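Local coordinates for DUF3201 domain-containing protein (Pyrococcus furiosus, PDB 1YB3), which is of unknown function and belongs to the DUF3201 family, here as a single-chain alpha/beta protein from a hyperthermophilic archaeon, at residues I21-I25 and P64-F68; V70-G74 and F85-F89; T79-F83 and V149-K155; F89-S95 and A169-L175. All coordinates share one frame; numbering follows the deposited sequence.

Contact 1 (I21-I25 and P64-F68)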
loop_
_atom_site.group_PDB
_atom_site.type_symbol
_atom_site.label_atom_id
_atom_site.label_comp_id
_atom_site.label_asym_id
_atom_site.label_seq_id
_atom_site.Cartn_x
_atom_site.Cartn_y
_atom_site.Cartn_z
ATOM N N ILE A 21 -5.078 12.030 -10.880
ATOM C CA ILE A 21 -4.550 10.684 -10.570
ATOM C C ILE A 21 -3.209 10.444 -11.281
ATOM O O ILE A 21 -2.186 10.120 -10.642
ATOM C CB ILE A 21 -5.586 9.563 -10.932
ATOM C CG1 ILE A 21 -6.809 9.612 -10.012
ATOM C CG2 ILE A 21 -4.937 8.153 -10.957
ATOM C CD1 ILE A 21 -7.993 8.790 -10.539
ATOM N N TRP A 22 -3.194 10.625 -12.605
ATOM C CA TRP A 22 -1.976 10.365 -13.352
ATOM C C TRP A 22 -0.889 11.424 -13.131
ATOM O O TRP A 22 0.273 11.068 -12.907
ATOM C CB TRP A 22 -2.270 10.099 -14.848
ATOM C CG TRP A 22 -2.566 8.650 -15.111
ATOM C CD1 TRP A 22 -1.670 7.692 -15.502
ATOM C CD2 TRP A 22 -3.830 7.986 -14.992
ATOM N NE1 TRP A 22 -2.293 6.488 -15.623
ATOM C CE2 TRP A 22 -3.618 6.630 -15.321
ATOM C CE3 TRP A 22 -5.117 8.400 -14.638
ATOM C CZ2 TRP A 22 -4.653 5.680 -15.319
ATOM C CZ3 TRP A 22 -6.148 7.455 -14.629
ATOM C CH2 TRP A 22 -5.905 6.110 -14.968
ATOM N N GLY A 23 -1.265 12.711 -13.133
ATOM C CA GLY A 23 -0.315 13.815 -12.916
ATOM C C GLY A 23 0.368 13.710 -11.558
ATOM O O GLY A 23 1.585 13.879 -11.453
ATOM N N ASP A 24 -0.413 13.384 -10.534
ATOM C CA ASP A 24 0.128 13.247 -9.180
ATOM C C ASP A 24 1.155 12.113 -9.068
ATOM O O ASP A 24 2.136 12.254 -8.317
ATOM C CB ASP A 24 -0.987 13.035 -8.147
ATOM C CG ASP A 24 -1.735 14.325 -7.791
ATOM O OD1 ASP A 24 -1.503 15.380 -8.430
ATOM O OD2 ASP A 24 -2.565 14.270 -6.856
ATOM N N ILE A 25 0.921 10.985 -9.744
ATOM C CA ILE A 25 1.881 9.871 -9.669
ATOM C C ILE A 25 3.150 10.115 -10.489
ATOM O O ILE A 25 4.266 9.761 -10.059
ATOM C CB ILE A 25 1.238 8.489 -9.963
ATOM C CG1 ILE A 25 0.305 8.101 -8.818
ATOM C CG2 ILE A 25 2.292 7.386 -10.132
ATOM C CD1 ILE A 25 1.014 7.931 -7.457
ATOM N N PRO A 64 -6.874 0.749 -16.064
ATOM C CA PRO A 64 -5.531 0.795 -15.478
ATOM C C PRO A 64 -5.454 1.890 -14.429
ATOM O O PRO A 64 -6.200 2.864 -14.461
ATOM C CB PRO A 64 -4.656 1.187 -16.649
ATOM C CG PRO A 64 -5.554 2.067 -17.490
ATOM C CD PRO A 64 -6.896 1.388 -17.389
ATOM N N HIS A 65 -4.539 1.730 -13.486
ATOM C CA HIS A 65 -4.194 2.834 -12.626
ATOM C C HIS A 65 -2.664 2.878 -12.554
ATOM O O HIS A 65 -2.029 1.835 -12.790
ATOM C CB HIS A 65 -4.825 2.663 -11.244
ATOM C CG HIS A 65 -4.151 1.650 -10.378
ATOM N ND1 HIS A 65 -4.589 0.348 -10.277
ATOM C CD2 HIS A 65 -3.079 1.753 -9.549
ATOM C CE1 HIS A 65 -3.812 -0.314 -9.435
ATOM N NE2 HIS A 65 -2.893 0.519 -8.976
ATOM N N PRO A 66 -2.085 4.071 -12.259
ATOM C CA PRO A 66 -0.609 4.205 -12.266
ATOM C C PRO A 66 0.054 3.705 -10.972
ATOM O O PRO A 66 -0.496 3.872 -9.887
ATOM C CB PRO A 66 -0.393 5.708 -12.461
ATOM C CG PRO A 66 -1.601 6.347 -11.757
ATOM C CD PRO A 66 -2.760 5.351 -11.946
ATOM N N ALA A 67 1.218 3.070 -11.105
ATOM C CA ALA A 67 1.990 2.655 -9.924
ATOM C C ALA A 67 3.447 2.535 -10.315
ATOM O O ALA A 67 3.764 2.273 -11.471
ATOM C CB ALA A 67 1.458 1.327 -9.347
ATOM N N PHE A 68 4.343 2.697 -9.342
ATOM C CA PHE A 68 5.780 2.491 -9.601
ATOM C C PHE A 68 6.396 1.689 -8.465
ATOM O O PHE A 68 6.033 1.887 -7.305
ATOM C CB PHE A 68 6.540 3.812 -9.837
ATOM C CG PHE A 68 6.446 4.811 -8.711
ATOM C CD1 PHE A 68 7.439 4.854 -7.706
ATOM C CD2 PHE A 68 5.382 5.726 -8.644
ATOM C CE1 PHE A 68 7.368 5.801 -6.675
ATOM C CE2 PHE A 68 5.310 6.662 -7.627
ATOM C CZ PHE A 68 6.310 6.686 -6.614
#

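Contact 2 (V70-G74 and F85-F89)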
loop_
_atom_site.group_PDB
_atom_site.type_symbol
_atom_site.label_atom_id
_atom_site.label_comp_id
_atom_site.label_asym_id
_atom_site.label_seq_id
_atom_site.Cartn_x
_atom_site.Cartn_y
_atom_site.Cartn_z
ATOM N N VAL A 70 9.156 0.360 -5.766
ATOM C CA VAL A 70 10.230 0.807 -4.874
ATOM C C VAL A 70 10.814 -0.477 -4.281
ATOM O O VAL A 70 10.169 -1.146 -3.504
ATOM C CB VAL A 70 9.721 1.721 -3.738
ATOM C CG1 VAL A 70 10.910 2.200 -2.855
ATOM C CG2 VAL A 70 8.922 2.929 -4.275
ATOM N N LYS A 71 12.020 -0.836 -4.700
ATOM C CA LYS A 71 12.619 -2.110 -4.282
ATOM C C LYS A 71 13.221 -1.960 -2.884
ATOM O O LYS A 71 13.733 -0.900 -2.554
ATOM C CB LYS A 71 13.686 -2.533 -5.269
ATOM C CG LYS A 71 13.170 -2.657 -6.702
ATOM C CD LYS A 71 14.201 -3.355 -7.568
ATOM C CE LYS A 71 13.637 -3.618 -8.942
ATOM N NZ LYS A 71 14.514 -4.586 -9.666
ATOM N N PRO A 72 13.156 -3.017 -2.055
ATOM C CA PRO A 72 12.596 -4.330 -2.323
ATOM C C PRO A 72 11.132 -4.435 -1.896
ATOM O O PRO A 72 10.769 -4.075 -0.764
ATOM C CB PRO A 72 13.478 -5.250 -1.464
ATOM C CG PRO A 72 13.809 -4.403 -0.252
ATOM C CD PRO A 72 13.739 -2.948 -0.696
ATOM N N GLY A 73 10.291 -4.924 -2.811
ATOM C CA GLY A 73 8.944 -5.365 -2.434
ATOM C C GLY A 73 7.904 -4.274 -2.282
ATOM O O GLY A 73 6.779 -4.531 -1.816
ATOM N N GLY A 74 8.248 -3.065 -2.729
ATOM C CA GLY A 74 7.347 -1.920 -2.589
ATOM C C GLY A 74 6.698 -1.453 -3.893
ATOM O O GLY A 74 7.248 -1.682 -4.983
ATOM N N PHE A 85 0.632 3.198 -0.773
ATOM C CA PHE A 85 1.854 2.443 -0.955
ATOM C C PHE A 85 1.670 1.102 -0.281
ATOM O O PHE A 85 0.811 0.935 0.591
ATOM C CB PHE A 85 3.095 3.197 -0.432
ATOM C CG PHE A 85 3.095 3.408 1.065
ATOM C CD1 PHE A 85 3.665 2.457 1.902
ATOM C CD2 PHE A 85 2.547 4.559 1.615
ATOM C CE1 PHE A 85 3.683 2.638 3.293
ATOM C CE2 PHE A 85 2.534 4.744 3.025
ATOM C CZ PHE A 85 3.098 3.768 3.852
ATOM N N VAL A 86 2.456 0.139 -0.734
ATOM C CA VAL A 86 2.389 -1.214 -0.192
ATOM C C VAL A 86 3.778 -1.819 -0.212
ATOM O O VAL A 86 4.516 -1.625 -1.184
ATOM C CB VAL A 86 1.369 -2.100 -0.995
ATOM C CG1 VAL A 86 1.664 -2.075 -2.479
ATOM C CG2 VAL A 86 1.306 -3.544 -0.440
ATOM N N PHE A 87 4.143 -2.540 0.857
ATOM C CA PHE A 87 5.376 -3.316 0.865
ATOM C C PHE A 87 5.054 -4.756 1.188
ATOM O O PHE A 87 4.219 -5.015 2.061
ATOM C CB PHE A 87 6.340 -2.791 1.924
ATOM C CG PHE A 87 7.140 -1.595 1.462
ATOM C CD1 PHE A 87 8.359 -1.782 0.834
ATOM C CD2 PHE A 87 6.669 -0.310 1.669
ATOM C CE1 PHE A 87 9.115 -0.697 0.389
ATOM C CE2 PHE A 87 7.434 0.805 1.226
ATOM C CZ PHE A 87 8.641 0.591 0.596
ATOM N N ALA A 88 5.742 -5.663 0.498
ATOM C CA ALA A 88 5.582 -7.106 0.698
ATOM C C ALA A 88 6.819 -7.633 1.391
ATOM O O ALA A 88 7.952 -7.302 0.985
ATOM C CB ALA A 88 5.397 -7.809 -0.641
ATOM N N PHE A 89 6.617 -8.489 2.393
ATOM C CA PHE A 89 7.725 -9.127 3.098
ATOM C C PHE A 89 7.467 -10.637 3.233
ATOM O O PHE A 89 6.308 -11.040 3.429
ATOM C CB PHE A 89 7.907 -8.529 4.491
ATOM C CG PHE A 89 8.189 -7.042 4.495
ATOM C CD1 PHE A 89 9.405 -6.548 4.010
ATOM C CD2 PHE A 89 7.262 -6.145 5.018
ATOM C CE1 PHE A 89 9.663 -5.160 4.019
ATOM C CE2 PHE A 89 7.528 -4.774 5.044
ATOM C CZ PHE A 89 8.734 -4.292 4.537
HETATM O O HOH W 1 10.526 -6.362 0.907
HETATM O O HOH W 2 4.619 -4.343 -3.264
#

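Contact 3 (T79-F83 and V149-K155)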
loop_
_atom_site.group_PDB
_atom_site.type_symbol
_atom_site.label_atom_id
_atom_site.label_comp_id
_atom_site.label_asym_id
_atom_site.label_seq_id
_atom_site.Cartn_x
_atom_site.Cartn_y
_atom_site.Cartn_z
ATOM N N THR A 79 -5.227 5.438 -7.166
ATOM C CA THR A 79 -6.485 4.958 -7.758
ATOM C C THR A 79 -7.462 6.131 -7.603
ATOM O O THR A 79 -7.114 7.173 -7.054
ATOM C CB THR A 79 -7.056 3.782 -6.953
ATOM O OG1 THR A 79 -7.457 4.273 -5.677
ATOM C CG2 THR A 79 -6.018 2.620 -6.780
ATOM N N PRO A 80 -8.711 5.981 -8.083
ATOM C CA PRO A 80 -9.657 7.086 -7.850
ATOM C C PRO A 80 -9.872 7.458 -6.367
ATOM O O PRO A 80 -10.406 8.535 -6.066
ATOM C CB PRO A 80 -10.954 6.564 -8.483
ATOM C CG PRO A 80 -10.477 5.614 -9.566
ATOM C CD PRO A 80 -9.311 4.908 -8.903
ATOM N N GLN A 81 -9.452 6.577 -5.459
ATOM C CA GLN A 81 -9.514 6.864 -4.002
ATOM C C GLN A 81 -8.389 7.777 -3.519
ATOM O O GLN A 81 -8.524 8.469 -2.486
ATOM C CB GLN A 81 -9.473 5.577 -3.190
ATOM C CG GLN A 81 -10.781 4.806 -3.135
ATOM C CD GLN A 81 -10.691 3.562 -2.248
ATOM O OE1 GLN A 81 -9.657 2.898 -2.187
ATOM N NE2 GLN A 81 -11.776 3.254 -1.563
ATOM N N GLY A 82 -7.285 7.776 -4.257
ATOM C CA GLY A 82 -6.093 8.547 -3.869
ATOM C C GLY A 82 -4.814 7.730 -3.898
ATOM O O GLY A 82 -4.753 6.667 -4.523
ATOM N N PHE A 83 -3.781 8.248 -3.219
ATOM C CA PHE A 83 -2.486 7.587 -3.154
ATOM C C PHE A 83 -2.523 6.330 -2.264
ATOM O O PHE A 83 -3.301 6.240 -1.294
ATOM C CB PHE A 83 -1.448 8.491 -2.492
ATOM C CG PHE A 83 -1.099 9.737 -3.247
ATOM C CD1 PHE A 83 -0.353 9.684 -4.438
ATOM C CD2 PHE A 83 -1.428 10.983 -2.716
ATOM C CE1 PHE A 83 0.014 10.855 -5.103
ATOM C CE2 PHE A 83 -1.058 12.166 -3.371
ATOM C CZ PHE A 83 -0.341 12.105 -4.566
ATOM N N VAL A 149 -0.960 1.029 2.892
ATOM C CA VAL A 149 -1.518 2.203 3.547
ATOM C C VAL A 149 -2.119 3.116 2.466
ATOM O O VAL A 149 -1.442 3.422 1.473
ATOM C CB VAL A 149 -0.421 2.937 4.361
ATOM C CG1 VAL A 149 -0.992 4.179 5.020
ATOM C CG2 VAL A 149 0.233 1.943 5.401
ATOM N N ASP A 150 -3.380 3.518 2.665
ATOM C CA ASP A 150 -4.112 4.397 1.727
ATOM C C ASP A 150 -4.221 5.818 2.298
ATOM O O ASP A 150 -4.403 5.991 3.516
ATOM C CB ASP A 150 -5.518 3.855 1.448
ATOM C CG ASP A 150 -5.505 2.521 0.698
ATOM O OD1 ASP A 150 -4.423 2.100 0.247
ATOM O OD2 ASP A 150 -6.592 1.908 0.563
ATOM N N LEU A 151 -4.083 6.831 1.447
ATOM C CA LEU A 151 -3.883 8.209 1.939
ATOM C C LEU A 151 -4.729 9.331 1.334
ATOM O O LEU A 151 -4.424 10.512 1.557
ATOM C CB LEU A 151 -2.411 8.606 1.820
ATOM C CG LEU A 151 -1.534 7.824 2.797
ATOM C CD1 LEU A 151 -0.118 7.793 2.342
ATOM C CD2 LEU A 151 -1.670 8.353 4.218
ATOM N N GLY A 152 -5.759 9.002 0.571
ATOM C CA GLY A 152 -6.423 10.069 -0.213
ATOM C C GLY A 152 -5.401 10.852 -1.045
ATOM O O GLY A 152 -4.303 10.361 -1.312
ATOM N N PHE A 153 -5.736 12.086 -1.440
ATOM C CA PHE A 153 -4.846 12.844 -2.326
ATOM C C PHE A 153 -3.957 13.828 -1.574
ATOM O O PHE A 153 -3.797 14.998 -1.972
ATOM C CB PHE A 153 -5.643 13.525 -3.461
ATOM C CG PHE A 153 -6.183 12.547 -4.482
ATOM C CD1 PHE A 153 -5.357 12.047 -5.491
ATOM C CD2 PHE A 153 -7.496 12.104 -4.410
ATOM C CE1 PHE A 153 -5.841 11.124 -6.434
ATOM C CE2 PHE A 153 -7.997 11.167 -5.358
ATOM C CZ PHE A 153 -7.158 10.692 -6.362
ATOM N N ASP A 154 -3.389 13.334 -0.478
ATOM C CA ASP A 154 -2.570 14.167 0.417
ATOM C C ASP A 154 -1.096 13.875 0.162
ATOM O O ASP A 154 -0.539 12.881 0.657
ATOM C CB ASP A 154 -2.969 13.911 1.873
ATOM C CG ASP A 154 -2.328 14.895 2.847
ATOM O OD1 ASP A 154 -1.205 15.366 2.578
ATOM O OD2 ASP A 154 -2.965 15.189 3.885
ATOM N N LYS A 155 -0.463 14.757 -0.605
ATOM C CA LYS A 155 0.958 14.621 -0.979
ATOM C C LYS A 155 1.894 14.642 0.231
ATOM O O LYS A 155 2.800 13.820 0.346
ATOM C CB LYS A 155 1.349 15.733 -1.974
ATOM C CG LYS A 155 0.451 15.808 -3.212
ATOM C CD LYS A 155 0.834 17.004 -4.118
ATOM C CE LYS A 155 -0.077 17.062 -5.343
ATOM N NZ LYS A 155 0.386 18.063 -6.350
HETATM O O HOH W 3 -6.637 6.119 -0.976
#

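Contact 4 (F89-S95 and A169-L175)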
loop_
_atom_site.group_PDB
_atom_site.type_symbol
_atom_site.label_atom_id
_atom_site.label_comp_id
_atom_site.label_asym_id
_atom_site.label_seq_id
_atom_site.Cartn_x
_atom_site.Cartn_y
_atom_site.Cartn_z
ATOM N N PHE A 89 6.617 -8.489 2.393
ATOM C CA PHE A 89 7.725 -9.127 3.098
ATOM C C PHE A 89 7.467 -10.637 3.233
ATOM O O PHE A 89 6.308 -11.040 3.429
ATOM C CB PHE A 89 7.907 -8.529 4.491
ATOM C CG PHE A 89 8.189 -7.042 4.495
ATOM C CD1 PHE A 89 9.405 -6.548 4.010
ATOM C CD2 PHE A 89 7.262 -6.145 5.018
ATOM C CE1 PHE A 89 9.663 -5.160 4.019
ATOM C CE2 PHE A 89 7.528 -4.774 5.044
ATOM C CZ PHE A 89 8.734 -4.292 4.537
ATOM N N PRO A 90 8.536 -11.464 3.139
ATOM C CA PRO A 90 8.355 -12.897 3.410
ATOM C C PRO A 90 7.873 -13.134 4.843
ATOM O O PRO A 90 8.366 -12.526 5.788
ATOM C CB PRO A 90 9.761 -13.488 3.203
ATOM C CG PRO A 90 10.513 -12.485 2.410
ATOM C CD PRO A 90 9.938 -11.140 2.802
ATOM N N LYS A 91 6.901 -14.033 4.991
ATOM C CA LYS A 91 6.311 -14.351 6.286
ATOM C C LYS A 91 7.371 -14.662 7.359
ATOM O O LYS A 91 7.238 -14.238 8.507
ATOM C CB LYS A 91 5.331 -15.533 6.107
ATOM C CG LYS A 91 4.633 -16.045 7.356
ATOM C CD LYS A 91 3.556 -17.110 7.007
ATOM C CE LYS A 91 4.150 -18.442 6.552
ATOM N NZ LYS A 91 3.109 -19.537 6.456
ATOM N N GLU A 92 8.422 -15.389 6.982
ATOM C CA GLU A 92 9.439 -15.834 7.955
ATOM C C GLU A 92 10.264 -14.684 8.542
ATOM O O GLU A 92 10.906 -14.848 9.575
ATOM C CB GLU A 92 10.355 -16.920 7.364
ATOM C CG GLU A 92 11.302 -16.454 6.261
ATOM C CD GLU A 92 10.721 -16.595 4.857
ATOM O OE1 GLU A 92 9.505 -16.887 4.709
ATOM O OE2 GLU A 92 11.498 -16.411 3.890
ATOM N N GLU A 93 10.233 -13.525 7.881
ATOM C CA GLU A 93 10.914 -12.323 8.372
ATOM C C GLU A 93 10.069 -11.535 9.367
ATOM O O GLU A 93 10.577 -10.673 10.086
ATOM C CB GLU A 93 11.299 -11.411 7.201
ATOM C CG GLU A 93 12.482 -11.910 6.396
ATOM C CD GLU A 93 12.858 -10.975 5.248
ATOM O OE1 GLU A 93 12.427 -9.794 5.253
ATOM O OE2 GLU A 93 13.594 -11.431 4.335
ATOM N N LEU A 94 8.770 -11.812 9.394
ATOM C CA LEU A 94 7.863 -11.059 10.240
ATOM C C LEU A 94 7.770 -11.613 11.659
ATOM O O LEU A 94 8.356 -12.654 11.981
ATOM C CB LEU A 94 6.478 -10.980 9.591
ATOM C CG LEU A 94 6.500 -10.355 8.193
ATOM C CD1 LEU A 94 5.143 -10.505 7.561
ATOM C CD2 LEU A 94 6.950 -8.884 8.227
ATOM N N SER A 95 7.044 -10.894 12.506
ATOM C CA SER A 95 6.886 -11.273 13.896
ATOM C C SER A 95 5.599 -10.651 14.389
ATOM O O SER A 95 5.113 -9.676 13.798
ATOM C CB SER A 95 8.077 -10.765 14.720
ATOM O OG SER A 95 8.156 -9.350 14.680
ATOM N N ALA A 169 10.079 -0.303 9.601
ATOM C CA ALA A 169 10.686 -1.473 8.968
ATOM C C ALA A 169 12.163 -1.643 9.314
ATOM O O ALA A 169 12.600 -2.757 9.553
ATOM C CB ALA A 169 10.497 -1.412 7.451
ATOM N N ARG A 170 12.905 -0.528 9.347
ATOM C CA ARG A 170 14.324 -0.548 9.747
ATOM C C ARG A 170 14.507 -1.149 11.146
ATOM O O ARG A 170 15.445 -1.922 11.380
ATOM C CB ARG A 170 14.927 0.867 9.700
ATOM C CG ARG A 170 15.201 1.396 8.315
ATOM C CD ARG A 170 16.209 2.548 8.374
ATOM N NE ARG A 170 16.415 3.155 7.063
ATOM C CZ ARG A 170 15.990 4.364 6.724
ATOM N NH1 ARG A 170 15.329 5.124 7.604
ATOM N NH2 ARG A 170 16.229 4.820 5.499
ATOM N N ARG A 171 13.602 -0.814 12.066
ATOM C CA ARG A 171 13.646 -1.343 13.442
ATOM C C ARG A 171 13.578 -2.872 13.500
ATOM O O ARG A 171 14.117 -3.491 14.427
ATOM C CB ARG A 171 12.505 -0.784 14.285
ATOM C CG ARG A 171 12.618 0.669 14.716
ATOM C CD ARG A 171 11.396 1.042 15.607
ATOM N NE ARG A 171 11.147 0.026 16.631
ATOM C CZ ARG A 171 9.951 -0.303 17.121
ATOM N NH1 ARG A 171 8.839 0.296 16.697
ATOM N NH2 ARG A 171 9.867 -1.251 18.046
ATOM N N TYR A 172 12.907 -3.469 12.512
ATOM C CA TYR A 172 12.771 -4.912 12.415
ATOM C C TYR A 172 13.672 -5.548 11.353
ATOM O O TYR A 172 13.494 -6.725 11.010
ATOM C CB TYR A 172 11.292 -5.273 12.182
ATOM C CG TYR A 172 10.450 -5.028 13.415
ATOM C CD1 TYR A 172 10.245 -6.045 14.352
ATOM C CD2 TYR A 172 9.898 -3.771 13.671
ATOM C CE1 TYR A 172 9.491 -5.827 15.495
ATOM C CE2 TYR A 172 9.131 -3.542 14.818
ATOM C CZ TYR A 172 8.940 -4.579 15.724
ATOM O OH TYR A 172 8.196 -4.359 16.864
ATOM N N ASN A 173 14.634 -4.770 10.839
ATOM C CA ASN A 173 15.597 -5.255 9.854
ATOM C C ASN A 173 14.942 -5.686 8.542
ATOM O O ASN A 173 15.435 -6.579 7.838
ATOM C CB ASN A 173 16.432 -6.417 10.432
ATOM C CG ASN A 173 17.698 -6.642 9.658
ATOM O OD1 ASN A 173 18.424 -5.693 9.384
ATOM N ND2 ASN A 173 17.962 -7.892 9.277
ATOM N N LEU A 174 13.823 -5.047 8.228
ATOM C CA LEU A 174 13.055 -5.355 7.016
ATOM C C LEU A 174 13.408 -4.453 5.830
ATOM O O LEU A 174 13.290 -4.881 4.663
ATOM C CB LEU A 174 11.545 -5.271 7.308
ATOM C CG LEU A 174 10.975 -6.336 8.259
ATOM C CD1 LEU A 174 9.541 -5.991 8.591
ATOM C CD2 LEU A 174 11.074 -7.748 7.688
ATOM N N LEU A 175 13.814 -3.208 6.125
ATOM C CA LEU A 175 14.195 -2.250 5.085
ATOM C C LEU A 175 15.391 -1.424 5.501
ATOM O O LEU A 175 15.949 -1.630 6.577
ATOM C CB LEU A 175 13.046 -1.308 4.722
ATOM C CG LEU A 175 11.871 -1.888 3.921
ATOM C CD1 LEU A 175 10.785 -0.813 3.764
ATOM C CD2 LEU A 175 12.297 -2.433 2.577
ATOM O OXT LEU A 175 15.764 -0.546 4.738
#

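Contact 1 (I21-I25 and P64-F68)
Pro-66 pushes its ring in among Ile-21, Trp-22 and Ile-25, and this is how helix 11-35 rests on strand 65-71 of the antiparallel sheet. It is plain helix-on-sheet packing: the two segments run almost parallel, at 11°, with axes 8.5 Å apart, and no hydrogen bond crosses between them. The tight part centres on the proline. Its CG stands over the five-membered ring of Trp-22, 3.9 Å from the centroid and 9° off the normal, a clear CH-pi contact. Pro-66 CD touches Ile-21 CG2 at 3.7 Å, and that same methyl also lies over the rim of the indole. Pro-66 CG also meets Ile-25 CG1 at 3.9 Å. Ile-25 turns its CG2 anti to the backbone N, which carries this methyl to the edge of the Phe-68 ring, 3.8 Å from CD2. Trp-22 NE1 is bonded to Glu-46 OE1 of strand 40-47. Toward Pro-64 the side-chain packing loosens: both residues are partly exposed, and Trp-22 CZ2 and Pro-64 CG come no nearer than 4.3 Å. The backbone does better, with Pro-64 O at the indole edge, near its plane, 3.3 Å from Trp-22 CH2.

Contact 2 (V70-G74 and F85-F89)
One face of the Phe-87 ring lies against Gly-74: the glycine CA stands 3.9 Å from the ring centroid, 27° off the normal and shifted toward the rim, as a CH-pi contact. At the ring edge, near its plane, comes the carbonyl of Pro-72, with O 3.7 Å from Phe-87 CD1. Phe-165 of helix 155-171 also meets this ring, the two planes nearly parallel. The torsion that sets Phe-87 CG anti to the carbonyl carbon (chi1 -82°) lays the ring alongside the turn. A CB on Gly-74 would collide with Phe-87 CE1. Segment 70-74 carries the turn between antiparallel strands 65-71 and 74-79, with a cis peptide bond before Pro-72, and it docks on strand 82-90 where Gly-74 and Phe-87 form a non-hydrogen-bonded pair. Next to that pair, Ala-88 N donates to Gly-73 O over 2.8 Å at 151°. Gly-74 CA adds a CA-H...O contact to Val-86 O, 3.2 Å away. An alanine in place of Phe-87 would probably leave a gap beside Gly-74 CA and deprive Phe-165 of its ring partner. A water donates to both Pro-72 O and Ala-88 O, the latter at 2.7 Å, bridging the turn to the strand.

Contact 3 (T79-F83 and V149-K155)
The tight type I turn, Thr-79 to Gly-82, of the beta hairpin made by strands 74-79 and 82-90 lies under the ring of Phe-153. Phe-153 CG is anti to the carbonyl carbon (chi1 -71°), which swings the ring over Gly-82. Gly-82 CA sits over the middle of one ring face, 3.5 Å from the centroid and 13° off the normal, a close CH-pi contact. The carbonyl Pro-80 O reaches the ring edge, near its plane, 3.6 Å from Phe-153 CE2, and Arg-20 of helix 11-35 makes a cation-pi contact with the same ring. A CB on Gly-82 would run into Gly-152 C, in keeping with a glycine at this position. Thr-79 OG1 accepts from Gln-81 N at 3.1 Å, an ST turn within the beta turn. Beyond it, strand 82-90 is bonded to the residues next along from strand 144-150: Phe-83 N donates to Gly-152 O at 2.9 Å, from well above the carbonyl plane, and Leu-151 N donates to Phe-83 O at 2.9 Å. Replacing Phe-153 with an alanine would probably uncover Gly-82 CA and leave Arg-20 without its aromatic partner. The Phe-83 ring runs along the start of helix 155-171, with Asp-154 N at its edge, 3.8 Å from CD2. Asp-154 is the N-cap, its OD1 taking Glu-157 N. Lys-155 CG lies 3.9 Å from Phe-83 CE2, while its NZ salt-bridges Glu-27.

Contact 4 (F89-S95 and A169-L175)
Leu-174 presents its CB to one face of the Phe-89 ring, 4.2 Å from the centroid and 26° off the normal, as a CH-pi contact. Beyond it, CG is turned anti to the carbonyl carbon (chi1 -67°), which points it in toward segment 89-95; the chain forks there, and the methyls meet different partners. CD1 settles above the centre of that same Phe-89 face and also touches Leu-94 CD2 at 3.9 Å. CD2 runs alongside Glu-93, the two side chains passing in opposite directions, and lies 3.5 Å from OE1 and 3.7 Å from the glutamate CB. Helix 155-171 ends in a Schellman motif here, with Asn-173 at C-prime, Leu-174 N bonded to Ala-169 O and Asn-173 N to Arg-170 O. Leu-175, the C-terminal residue, then puts its CG at the edge of the Phe-89 ring, 3.9 Å from CE1. Ser-95 OG approaches the Tyr-172 ring obliquely, 3.9 Å from CE1. No hydrogen bond joins the two segments: between them the hold is by apolar fit, with Glu-93 OE1 touching a methyl rather than a polar partner, and the bond from Tyr-172 OH to Asp-101 of helix 96-105 adds a polar tie outside them.

In the fold
All four contacts gather on the seven-stranded antiparallel sheet, and strand 82-90 serves contacts 2, 3 and 4. Contacts 1 and 3 lie about 11 Å apart between centres and touch through Ile-21, Asp-24 and Ile-25 against Pro-80 and Phe-83, so the same stretch of helix 11-35 that packs on strand 65-71 also reaches the turn and strand of contact 3. On the far side of the chain's centre from contact 1, and about 28 Å from it, contact 4 lies about 11 Å from contact 2; these two share Phe-89 and meet where Leu-175 packs on Pro-72 and Phe-87. Contact 1 closes before the others open, whereas contact 3 alternates with contacts 2 and 4, bringing helix 155-171 with its tail back onto strand 82-90.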